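Local coordinates for protein putative isocitrate dehydrogenase, NAD-dependent (Methylococcus capsulatus, PDB 6LKY) that binds NAD and probably acts as a magnesium-dependent, NAD-linked isocitrate dehydrogenase, oxidising isocitrate to 2-oxoglutarate with release of carbon dioxide, at residues 97-102 and 239-244; 152-157 and 186-191; 286-289 and 295-298; 57-62 and 86-91. The protein carries 1 engineered substitution. All coordinates share one frame; numbering follows the deposited sequence.

Contact 1 (97-102 and 239-244); sequences AISFEG and GLIGGL
The F100 ring meets I241 at its edge: CD1 of I241 lies near the ring plane, 4.0 Å from F100 CE1. Helix 294-310 also packs on the ring, through V304 and I308, and R305 makes a cation-pi contact with it, so one aromatic group joins this helix to the end of helix 227-240. On the 239-244 side I241 alone makes the direct contact. With CG1 between the backbone N and the carbonyl carbon (chi1 70°), CD1 is aimed at F100 and comes within 3.8 Å of I98 O, while CG2 is aimed at the S99 backbone, 3.9 Å from S99 N, and at A97, whose CB is 4.2 Å away. An alanine in place of I241 keeps neither branch, and would probably open a gap beside A97 and leave the F100 edge without its partner. No direct hydrogen bond crosses the contact. Water 1 bridges it instead, accepting from F100 N at 2.7 Å and donating to I241 O at 2.8 Å. The helix stops here in a Schellman motif with G242, at positive phi, as its C-prime residue; G242 N reaches G239 O at 3.2 Å and G243 N bonds back to A238 O. Beyond the turn, G243 and L244 line the acetyl pocket, and L244 also touches NAD. S99 OG is engaged elsewhere, by V110 N. Chemically, the two chain segments adhere through one branched aliphatic residue, and a single water satisfies two backbone groups that do not meet directly.

Contact 2 (152-157 and 186-191); sequences RIIRYA and LEIGRE
I154 reaches across to the backbone of G189. Its CD1 stands 3.7 Å from both G189 N and G189 CA, and its second branch, CG2, is 4.0 Å from the same CA. The remaining touch is aliphatic, I154 CD1 against I188 CG2 at 4.0 Å. With CG1 lying opposite the carbonyl carbon (chi1 -67°) and the chain extended beyond it (chi2 153°), the isoleucine presents both of its branches to the glycine. A beta carbon at G189 would lie 3.6 Å from I154 CD1, a tight fit, so the bare glycine eases the approach; the closest alpha carbons, those of I154 and G189, are only 6.2 Å apart. No hydrogen bond spans the two segments, so the close approach rests on van der Waals packing.

In the next shell, F185 and I192 of helix 181-193 also touch I154, while I188 packs on R147, S150 and E151 of helix 147-163. Salt bridges mark the periphery: R155 pairs with E195, and R190 with D203, its guanidinium having L186 CD2 3.9 Å above the centre of one face. On the side of helix 147-163 turned to the sheet, I153 and A157 touch V115 of strand 111-117. L186 packs on V73 of the second subunit. Helix 181-193 links the neighbouring parallel strands 168-173 and 200-205, a beta-alpha-beta crossover, and the contact packs this crossover helix against helix 147-163 beside the large sheet, as neighbouring helices do in alpha/beta folds.

Contact 3 (286-289 and 295-298); sequences MMLE and DAAR
L288 touches two consecutive alanines of the other helix through apolar contacts: its CD1 lies 3.7 Å from A296 CB, and its CB is 4.0 Å from A297 CB. The leucine has CG opposite the carbonyl carbon (chi1 -70°), which carries a methyl branch toward A296 while the root of the side chain rests beside A297. A297 CB also lies 3.8 Å from the backbone at E289 N, and touches the base of that side chain, E289 CB, at 4.0 Å, fitting in beside the chain between L288 and E289. Such small residues allow the helices to come very near, as the separation of 5.4 Å between L288 CA and A297 CA demonstrates.

Polar interaction between the segments is slight. No hydrogen bond joins them, and the opposite charges of E289 and R298 remain apart, with E289 OE2 7.0 Å from R298 NH1; any attraction would be long-range. The carboxylate of E289 extends from an exposed residue at the margin, and only the base of that side chain takes part.

Helices 278-290 and 294-310 follow each other through a short turn, making a helical hairpin. V29 packs on both L288 and A296, and E293 of the turn also touches L288. M286 contacts A248, A250 and F259, while M287 reaches I63, F65 and again F259, placing helix 278-290 against strands 63-66, 248-252 and 257-261 of the large sheet.

Contact 4 (57-62 and 86-91); sequences SIRANR and QALNLY. Engineered in segment 86-91: L88 (natural residue Phe).
L88, an engineered residue where the natural sequence has phenylalanine, is gripped between I58 and R59. The tight part lies here. I58 CG2 presses on L88 CD1 at 3.5 Å, closer than ordinary van der Waals contact, and the two side chains meet at about a right angle. The other leucine methyl, CD2, lies 3.5 Å from R59 CG, so the aliphatic stem of the arginine supplies the second wall.

The outer side is looser and polar. R59 bends at chi3 (-101°), bringing the edge of its guanidinium toward the end of helix 80-87, with A87 O near its plane. The 3.4 Å between R59 NH1 and A87 O is spoiled by a poor angle and makes no hydrogen bond. Water 2 links them only loosely: it donates to A87 O at 2.8 Å, while its bond from R59 NH1 is weak. Within 57-62 the geometry is firmer, as R62 NH1 donates to R59 O at 2.6 Å (N-H...O angle 157°), in the carbonyl plane on a lone pair and nearly in the guanidinium plane. That bond ties the R62 side chain to the last turn of helix 52-61, which R62 leaves with positive phi.

Helix 80-87 also ends here, with N89 at positive phi in a Schellman motif. I58 touches T5 of strand 2-7, R62 pairs by backbone with A257 at the start of strand 257-261, and L90 packs on A256, so the ends of helices 52-61 and 80-87 come together beside the large sheet.

How the contacts relate
From the N terminus, contact 4 closes the first loop, bringing residues 86-91 back to 57-62. The chain then passes from helix 80-87 into strand 92-98 and opens contact 1, whose long loop closes only at 239-244, with contact 2 nested inside it. Contact 3 follows in series as a short hairpin, and no loops cross. Contacts 1 and 4 lie on opposite sides of the chain's centre. Contacts 2 and 4 touch directly, I153 CD1 lying 3.4 Å from Y91 O, which joins helix 147-163 to the segment after helix 80-87. Contact 3 does not touch contact 1, their nearest atoms being about 8 Å apart, but helix 294-310, which carries 295-298, also runs on to pack against residues 97-102.

Contact 1 (97-102 and 239-244)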
loop_
_atom_site.group_PDB
_atom_site.type_symbol
_atom_site.label_atom_id
_atom_site.label_comp_id
_atom_site.label_asym_id
_atom_site.label_seq_id
_atom_site.Cartn_x
_atom_site.Cartn_y
_atom_site.Cartn_z
ATOM N N ALA A 97 -9.115 -0.839 13.232
ATOM C CA ALA A 97 -9.402 -2.106 12.561
ATOM C C ALA A 97 -9.274 -3.206 13.613
ATOM O O ALA A 97 -8.158 -3.556 14.019
ATOM C CB ALA A 97 -8.469 -2.348 11.373
ATOM N N ILE A 98 -10.418 -3.691 14.096
ATOM C CA ILE A 98 -10.504 -4.712 15.139
ATOM C C ILE A 98 -11.414 -5.824 14.627
ATOM O O ILE A 98 -12.546 -5.559 14.210
ATOM C CB ILE A 98 -11.028 -4.127 16.461
ATOM C CG1 ILE A 98 -10.219 -2.876 16.816
ATOM C CG2 ILE A 98 -10.920 -5.149 17.591
ATOM C CD1 ILE A 98 -10.721 -2.130 18.012
ATOM N N SER A 99 -10.910 -7.057 14.621
ATOM C CA SER A 99 -11.634 -8.180 14.027
ATOM C C SER A 99 -13.056 -8.296 14.585
ATOM O O SER A 99 -13.329 -7.966 15.746
ATOM C CB SER A 99 -10.878 -9.487 14.281
ATOM O OG SER A 99 -9.618 -9.525 13.611
ATOM N N PHE A 100 -13.974 -8.730 13.722
ATOM C CA PHE A 100 -15.352 -9.047 14.087
ATOM C C PHE A 100 -15.497 -10.560 14.088
ATOM O O PHE A 100 -15.257 -11.205 13.061
ATOM C CB PHE A 100 -16.362 -8.448 13.107
ATOM C CG PHE A 100 -16.466 -6.956 13.163
ATOM C CD1 PHE A 100 -15.591 -6.161 12.440
ATOM C CD2 PHE A 100 -17.454 -6.348 13.920
ATOM C CE1 PHE A 100 -15.685 -4.785 12.485
ATOM C CE2 PHE A 100 -17.558 -4.967 13.965
ATOM C CZ PHE A 100 -16.673 -4.184 13.247
ATOM N N GLU A 101 -15.870 -11.123 15.236
ATOM C CA GLU A 101 -16.133 -12.556 15.311
ATOM C C GLU A 101 -17.179 -12.968 14.275
ATOM O O GLU A 101 -18.224 -12.329 14.136
ATOM C CB GLU A 101 -16.595 -12.928 16.720
ATOM C CG GLU A 101 -16.709 -14.425 16.952
ATOM C CD GLU A 101 -17.223 -14.763 18.339
ATOM O OE1 GLU A 101 -17.456 -13.828 19.139
ATOM O OE2 GLU A 101 -17.404 -15.966 18.620
ATOM N N GLY A 102 -16.876 -14.017 13.522
ATOM C CA GLY A 102 -17.793 -14.564 12.545
ATOM C C GLY A 102 -17.455 -14.265 11.100
ATOM O O GLY A 102 -18.099 -14.832 10.210
ATOM N N GLY A 239 -9.370 -4.590 4.589
ATOM C CA GLY A 239 -9.378 -5.892 3.947
ATOM C C GLY A 239 -9.126 -7.020 4.929
ATOM O O GLY A 239 -9.782 -8.064 4.873
ATOM N N LEU A 240 -8.174 -6.821 5.843
ATOM C CA LEU A 240 -7.823 -7.900 6.766
ATOM C C LEU A 240 -8.982 -8.279 7.679
ATOM O O LEU A 240 -9.129 -9.456 8.023
ATOM C CB LEU A 240 -6.612 -7.526 7.621
ATOM C CG LEU A 240 -5.265 -7.470 6.897
ATOM C CD1 LEU A 240 -4.274 -6.709 7.782
ATOM C CD2 LEU A 240 -4.743 -8.856 6.523
ATOM N N ILE A 241 -9.810 -7.317 8.095
ATOM C CA ILE A 241 -10.893 -7.654 9.026
ATOM C C ILE A 241 -12.211 -7.933 8.309
ATOM O O ILE A 241 -13.247 -8.086 8.965
ATOM C CB ILE A 241 -11.087 -6.586 10.118
ATOM C CG1 ILE A 241 -11.658 -5.290 9.543
ATOM C CG2 ILE A 241 -9.789 -6.351 10.901
ATOM C CD1 ILE A 241 -12.187 -4.378 10.625
ATOM N N GLY A 242 -12.208 -8.001 6.984
ATOM C CA GLY A 242 -13.392 -8.441 6.268
ATOM C C GLY A 242 -13.997 -7.431 5.323
ATOM O O GLY A 242 -15.031 -7.737 4.711
ATOM N N GLY A 243 -13.435 -6.241 5.166
ATOM C CA GLY A 243 -13.776 -5.390 4.041
ATOM C C GLY A 243 -14.067 -3.961 4.468
ATOM O O GLY A 243 -14.242 -3.645 5.633
ATOM N N LEU A 244 -14.126 -3.105 3.437
ATOM C CA LEU A 244 -14.438 -1.690 3.602
ATOM C C LEU A 244 -15.838 -1.470 4.141
ATOM O O LEU A 244 -16.111 -0.407 4.712
ATOM C CB LEU A 244 -14.317 -0.972 2.256
ATOM C CG LEU A 244 -12.927 -0.771 1.663
ATOM C CD1 LEU A 244 -13.045 -0.116 0.299
ATOM C CD2 LEU A 244 -12.088 0.090 2.601
HETATM O O HOH W 1 -13.049 -9.603 11.291
#

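Contact 2 (152-157 and 186-191)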
loop_
_atom_site.group_PDB
_atom_site.type_symbol
_atom_site.label_atom_id
_atom_site.label_comp_id
_atom_site.label_asym_id
_atom_site.label_seq_id
_atom_site.Cartn_x
_atom_site.Cartn_y
_atom_site.Cartn_z
ATOM N N ARG A 152 2.252 17.591 15.409
ATOM C CA ARG A 152 0.931 17.419 15.995
ATOM C C ARG A 152 0.366 16.031 15.699
ATOM O O ARG A 152 -0.246 15.421 16.588
ATOM C CB ARG A 152 -0.009 18.539 15.536
ATOM C CG ARG A 152 -0.327 18.599 14.044
ATOM C CD ARG A 152 -1.288 19.764 13.750
ATOM N NE ARG A 152 -1.592 19.882 12.324
ATOM C CZ ARG A 152 -2.344 20.845 11.800
ATOM N NH1 ARG A 152 -2.872 21.776 12.583
ATOM N NH2 ARG A 152 -2.583 20.868 10.493
ATOM N N ILE A 153 0.604 15.473 14.495
ATOM C CA ILE A 153 0.050 14.135 14.249
ATOM C C ILE A 153 0.776 13.077 15.084
ATOM O O ILE A 153 0.150 12.133 15.593
ATOM C CB ILE A 153 0.030 13.777 12.741
ATOM C CG1 ILE A 153 -0.860 12.545 12.510
ATOM C CG2 ILE A 153 1.423 13.478 12.178
ATOM C CD1 ILE A 153 -2.335 12.772 12.861
ATOM N N ILE A 154 2.091 13.223 15.280
ATOM C CA ILE A 154 2.802 12.190 16.033
ATOM C C ILE A 154 2.478 12.290 17.528
ATOM O O ILE A 154 2.286 11.262 18.205
ATOM C CB ILE A 154 4.315 12.259 15.755
ATOM C CG1 ILE A 154 4.603 11.866 14.290
ATOM C CG2 ILE A 154 5.085 11.340 16.744
ATOM C CD1 ILE A 154 5.884 12.496 13.697
ATOM N N ARG A 155 2.388 13.516 18.068
ATOM C CA ARG A 155 1.919 13.653 19.442
ATOM C C ARG A 155 0.504 13.109 19.593
ATOM O O ARG A 155 0.192 12.468 20.605
ATOM C CB ARG A 155 1.971 15.113 19.897
ATOM C CG ARG A 155 3.373 15.659 20.059
ATOM C CD ARG A 155 3.428 16.782 21.071
ATOM N NE ARG A 155 4.810 17.067 21.440
ATOM C CZ ARG A 155 5.531 18.031 20.881
ATOM N NH1 ARG A 155 4.979 18.811 19.958
ATOM N NH2 ARG A 155 6.788 18.230 21.260
ATOM N N TYR A 156 -0.376 13.355 18.608
ATOM C CA TYR A 156 -1.717 12.784 18.696
ATOM C C TYR A 156 -1.655 11.270 18.795
ATOM O O TYR A 156 -2.413 10.668 19.561
ATOM C CB TYR A 156 -2.595 13.183 17.506
ATOM C CG TYR A 156 -4.029 12.688 17.666
ATOM C CD1 TYR A 156 -4.360 11.361 17.437
ATOM C CD2 TYR A 156 -5.038 13.548 18.073
ATOM C CE1 TYR A 156 -5.644 10.901 17.610
ATOM C CE2 TYR A 156 -6.336 13.101 18.236
ATOM C CZ TYR A 156 -6.628 11.776 18.011
ATOM O OH TYR A 156 -7.915 11.310 18.172
ATOM N N ALA A 157 -0.774 10.633 18.015
ATOM C CA ALA A 157 -0.696 9.174 18.057
ATOM C C ALA A 157 -0.243 8.683 19.435
ATOM O O ALA A 157 -0.803 7.725 19.979
ATOM C CB ALA A 157 0.242 8.655 16.959
ATOM N N LEU A 186 10.087 11.154 9.977
ATOM C CA LEU A 186 10.735 10.150 10.824
ATOM C C LEU A 186 11.585 10.798 11.927
ATOM O O LEU A 186 11.544 10.380 13.091
ATOM C CB LEU A 186 11.600 9.234 9.952
ATOM C CG LEU A 186 12.435 8.181 10.690
ATOM C CD1 LEU A 186 11.544 7.254 11.508
ATOM C CD2 LEU A 186 13.269 7.379 9.712
ATOM N N GLU A 187 12.386 11.802 11.566
ATOM C CA GLU A 187 13.255 12.462 12.540
ATOM C C GLU A 187 12.443 13.108 13.657
ATOM O O GLU A 187 12.769 12.974 14.849
ATOM C CB GLU A 187 14.115 13.499 11.824
ATOM C CG GLU A 187 14.966 14.360 12.739
ATOM C CD GLU A 187 15.481 15.585 12.020
ATOM O OE1 GLU A 187 16.182 15.405 10.997
ATOM O OE2 GLU A 187 15.176 16.719 12.462
ATOM N N ILE A 188 11.366 13.806 13.286
ATOM C CA ILE A 188 10.497 14.397 14.294
ATOM C C ILE A 188 9.867 13.316 15.171
ATOM O O ILE A 188 9.769 13.474 16.397
ATOM C CB ILE A 188 9.443 15.287 13.618
ATOM C CG1 ILE A 188 10.118 16.558 13.091
ATOM C CG2 ILE A 188 8.331 15.581 14.584
ATOM C CD1 ILE A 188 9.283 17.369 12.114
ATOM N N GLY A 189 9.435 12.204 14.565
ATOM C CA GLY A 189 8.868 11.123 15.360
ATOM C C GLY A 189 9.849 10.561 16.376
ATOM O O GLY A 189 9.483 10.282 17.524
ATOM N N ARG A 190 11.103 10.364 15.962
ATOM C CA ARG A 190 12.124 9.882 16.891
ATOM C C ARG A 190 12.341 10.863 18.034
ATOM O O ARG A 190 12.526 10.452 19.186
ATOM C CB ARG A 190 13.436 9.617 16.156
ATOM C CG ARG A 190 13.341 8.385 15.292
ATOM C CD ARG A 190 14.571 8.144 14.468
ATOM N NE ARG A 190 14.505 6.805 13.899
ATOM C CZ ARG A 190 15.308 6.358 12.943
ATOM N NH1 ARG A 190 16.236 7.154 12.427
ATOM N NH2 ARG A 190 15.176 5.119 12.497
ATOM N N GLU A 191 12.313 12.165 17.742
ATOM C CA GLU A 191 12.484 13.134 18.821
ATOM C C GLU A 191 11.301 13.089 19.783
ATOM O O GLU A 191 11.482 13.027 21.004
ATOM C CB GLU A 191 12.687 14.538 18.248
ATOM C CG GLU A 191 14.107 14.754 17.740
ATOM C CD GLU A 191 14.251 15.949 16.798
ATOM O OE1 GLU A 191 15.341 16.085 16.199
ATOM O OE2 GLU A 191 13.289 16.742 16.648
#

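Contact 3 (286-289 and 295-298)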
loop_
_atom_site.group_PDB
_atom_site.type_symbol
_atom_site.label_atom_id
_atom_site.label_comp_id
_atom_site.label_asym_id
_atom_site.label_seq_id
_atom_site.Cartn_x
_atom_site.Cartn_y
_atom_site.Cartn_z
ATOM N N MET A 286 -18.374 5.898 16.832
ATOM C CA MET A 286 -17.223 6.746 17.149
ATOM C C MET A 286 -17.671 8.172 17.434
ATOM O O MET A 286 -17.165 8.823 18.361
ATOM C CB MET A 286 -16.216 6.742 15.993
ATOM C CG MET A 286 -15.543 5.414 15.697
ATOM S SD MET A 286 -14.219 5.595 14.463
ATOM C CE MET A 286 -12.948 6.348 15.477
ATOM N N MET A 287 -18.631 8.667 16.645
ATOM C CA MET A 287 -19.169 10.001 16.865
ATOM C C MET A 287 -19.836 10.101 18.237
ATOM O O MET A 287 -19.608 11.061 18.984
ATOM C CB MET A 287 -20.164 10.346 15.756
ATOM C CG MET A 287 -20.723 11.760 15.833
ATOM S SD MET A 287 -21.710 12.215 14.388
ATOM C CE MET A 287 -23.093 11.075 14.535
ATOM N N LEU A 288 -20.657 9.105 18.592
ATOM C CA LEU A 288 -21.337 9.139 19.888
ATOM C C LEU A 288 -20.333 9.171 21.028
ATOM O O LEU A 288 -20.469 9.967 21.963
ATOM C CB LEU A 288 -22.283 7.941 20.048
ATOM C CG LEU A 288 -23.542 7.934 19.170
ATOM C CD1 LEU A 288 -24.606 6.983 19.705
ATOM C CD2 LEU A 288 -24.101 9.332 19.009
ATOM N N GLU A 289 -19.289 8.342 20.940
ATOM C CA GLU A 289 -18.248 8.364 21.961
ATOM C C GLU A 289 -17.603 9.740 22.061
ATOM O O GLU A 289 -17.416 10.272 23.161
ATOM C CB GLU A 289 -17.190 7.310 21.661
ATOM C CG GLU A 289 -16.022 7.352 22.625
ATOM C CD GLU A 289 -14.738 6.851 21.996
ATOM O OE1 GLU A 289 -13.825 7.677 21.781
ATOM O OE2 GLU A 289 -14.650 5.637 21.704
ATOM N N ASP A 295 -21.751 5.025 26.408
ATOM C CA ASP A 295 -22.564 3.829 26.593
ATOM C C ASP A 295 -23.377 3.513 25.340
ATOM O O ASP A 295 -23.476 2.351 24.928
ATOM C CB ASP A 295 -23.480 3.996 27.803
ATOM C CG ASP A 295 -24.466 2.868 27.921
ATOM O OD1 ASP A 295 -24.013 1.724 28.162
ATOM O OD2 ASP A 295 -25.678 3.115 27.711
ATOM N N ALA A 296 -24.017 4.530 24.753
ATOM C CA ALA A 296 -24.707 4.350 23.478
ATOM C C ALA A 296 -23.761 3.847 22.389
ATOM O O ALA A 296 -24.134 2.986 21.580
ATOM C CB ALA A 296 -25.352 5.664 23.048
ATOM N N ALA A 297 -22.543 4.399 22.336
ATOM C CA ALA A 297 -21.541 3.923 21.383
ATOM C C ALA A 297 -21.241 2.439 21.592
ATOM O O ALA A 297 -21.191 1.654 20.632
ATOM C CB ALA A 297 -20.267 4.760 21.512
ATOM N N ARG A 298 -21.044 2.035 22.850
ATOM C CA ARG A 298 -20.723 0.639 23.137
ATOM C C ARG A 298 -21.897 -0.274 22.801
ATOM O O ARG A 298 -21.699 -1.406 22.341
ATOM C CB ARG A 298 -20.313 0.492 24.603
ATOM C CG ARG A 298 -18.907 1.005 24.906
ATOM C CD ARG A 298 -18.485 0.679 26.332
ATOM N NE ARG A 298 -19.139 1.543 27.317
ATOM C CZ ARG A 298 -18.578 2.618 27.867
ATOM N NH1 ARG A 298 -17.341 2.976 27.538
ATOM N NH2 ARG A 298 -19.255 3.337 28.753
#

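Contact 4 (57-62 and 86-91)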
loop_
_atom_site.group_PDB
_atom_site.type_symbol
_atom_site.label_atom_id
_atom_site.label_comp_id
_atom_site.label_asym_id
_atom_site.label_seq_id
_atom_site.Cartn_x
_atom_site.Cartn_y
_atom_site.Cartn_z
ATOM N N SER A 57 -22.438 25.477 8.388
ATOM C CA SER A 57 -23.127 24.590 9.321
ATOM C C SER A 57 -22.139 23.771 10.140
ATOM O O SER A 57 -22.308 23.618 11.358
ATOM C CB SER A 57 -24.086 23.674 8.557
ATOM O OG SER A 57 -24.513 22.587 9.362
ATOM N N ILE A 58 -21.104 23.222 9.491
ATOM C CA ILE A 58 -20.144 22.420 10.245
ATOM C C ILE A 58 -19.371 23.293 11.228
ATOM O O ILE A 58 -19.117 22.892 12.367
ATOM C CB ILE A 58 -19.187 21.649 9.315
ATOM C CG1 ILE A 58 -19.973 20.750 8.364
ATOM C CG2 ILE A 58 -18.219 20.805 10.157
ATOM C CD1 ILE A 58 -19.140 20.133 7.256
ATOM N N ARG A 59 -18.995 24.503 10.815
ATOM C CA ARG A 59 -18.255 25.351 11.743
ATOM C C ARG A 59 -19.126 25.841 12.885
ATOM O O ARG A 59 -18.608 26.139 13.963
ATOM C CB ARG A 59 -17.613 26.515 11.008
ATOM C CG ARG A 59 -16.538 26.036 10.087
ATOM C CD ARG A 59 -15.517 27.091 9.806
ATOM N NE ARG A 59 -15.748 27.704 8.512
ATOM C CZ ARG A 59 -14.818 27.786 7.576
ATOM N NH1 ARG A 59 -13.617 27.281 7.816
ATOM N NH2 ARG A 59 -15.089 28.362 6.412
ATOM N N ALA A 60 -20.437 25.943 12.672
ATOM C CA ALA A 60 -21.335 26.285 13.771
ATOM C C ALA A 60 -21.490 25.112 14.732
ATOM O O ALA A 60 -21.350 25.273 15.947
ATOM C CB ALA A 60 -22.701 26.729 13.231
ATOM N N ASN A 61 -21.782 23.921 14.202
ATOM C CA ASN A 61 -22.096 22.775 15.052
ATOM C C ASN A 61 -20.868 22.079 15.627
ATOM O O ASN A 61 -20.966 21.479 16.703
ATOM C CB ASN A 61 -22.938 21.762 14.278
ATOM C CG ASN A 61 -24.266 22.338 13.827
ATOM O OD1 ASN A 61 -24.750 23.321 14.395
ATOM N ND2 ASN A 61 -24.868 21.720 12.813
ATOM N N ARG A 62 -19.746 22.073 14.901
ATOM C CA ARG A 62 -18.456 21.487 15.278
ATOM C C ARG A 62 -18.458 19.966 15.138
ATOM O O ARG A 62 -17.411 19.352 15.359
ATOM C CB ARG A 62 -18.004 21.829 16.713
ATOM C CG ARG A 62 -17.901 23.319 17.060
ATOM C CD ARG A 62 -17.432 24.210 15.899
ATOM N NE ARG A 62 -16.000 24.122 15.581
ATOM C CZ ARG A 62 -15.370 24.938 14.733
ATOM N NH1 ARG A 62 -16.031 25.917 14.134
ATOM N NH2 ARG A 62 -14.074 24.794 14.494
ATOM N N GLN A 86 -9.189 19.890 5.557
ATOM C CA GLN A 86 -8.241 21.002 5.626
ATOM C C GLN A 86 -8.892 22.299 6.095
ATOM O O GLN A 86 -8.300 23.031 6.895
ATOM C CB GLN A 86 -7.577 21.200 4.268
ATOM C CG GLN A 86 -6.691 20.020 3.895
ATOM C CD GLN A 86 -6.132 20.121 2.487
ATOM O OE1 GLN A 86 -6.633 20.875 1.659
ATOM N NE2 GLN A 86 -5.101 19.341 2.208
ATOM N N ALA A 87 -10.099 22.601 5.605
ATOM C CA ALA A 87 -10.805 23.821 5.998
ATOM C C ALA A 87 -11.158 23.813 7.483
ATOM O O ALA A 87 -11.178 24.870 8.125
ATOM C CB ALA A 87 -12.071 23.990 5.153
ATOM N N LEU A 88 -11.406 22.635 8.052
ATOM C CA LEU A 88 -11.739 22.513 9.463
ATOM C C LEU A 88 -10.545 22.112 10.321
ATOM O O LEU A 88 -10.720 21.877 11.517
ATOM C CB LEU A 88 -12.871 21.505 9.644
ATOM C CG LEU A 88 -14.153 21.912 8.922
ATOM C CD1 LEU A 88 -15.052 20.695 8.710
ATOM C CD2 LEU A 88 -14.830 22.991 9.731
ATOM N N ASN A 89 -9.342 22.024 9.738
ATOM C CA ASN A 89 -8.125 21.681 10.483
ATOM C C ASN A 89 -8.262 20.341 11.207
ATOM O O ASN A 89 -7.802 20.180 12.338
ATOM C CB ASN A 89 -7.737 22.788 11.473
ATOM C CG ASN A 89 -7.576 24.142 10.804
ATOM O OD1 ASN A 89 -7.236 24.238 9.616
ATOM N ND2 ASN A 89 -7.832 25.200 11.561
ATOM N N LEU A 90 -8.876 19.356 10.545
ATOM C CA LEU A 90 -9.066 18.034 11.148
ATOM C C LEU A 90 -7.827 17.199 10.831
ATOM O O LEU A 90 -7.820 16.347 9.942
ATOM C CB LEU A 90 -10.347 17.383 10.629
ATOM C CG LEU A 90 -11.579 18.289 10.580
ATOM C CD1 LEU A 90 -12.749 17.611 9.858
ATOM C CD2 LEU A 90 -11.974 18.688 12.012
ATOM N N TYR A 91 -6.755 17.456 11.581
ATOM C CA TYR A 91 -5.448 16.942 11.204
ATOM C C TYR A 91 -5.237 15.467 11.543
ATOM O O TYR A 91 -4.328 14.852 10.975
ATOM C CB TYR A 91 -4.348 17.813 11.828
ATOM C CG TYR A 91 -4.268 17.742 13.331
ATOM C CD1 TYR A 91 -3.523 16.750 13.960
ATOM C CD2 TYR A 91 -4.953 18.655 14.124
ATOM C CE1 TYR A 91 -3.455 16.675 15.334
ATOM C CE2 TYR A 91 -4.890 18.591 15.502
ATOM C CZ TYR A 91 -4.140 17.601 16.102
ATOM O OH TYR A 91 -4.073 17.539 17.473
HETATM O O HOH W 2 -10.282 27.430 7.445
#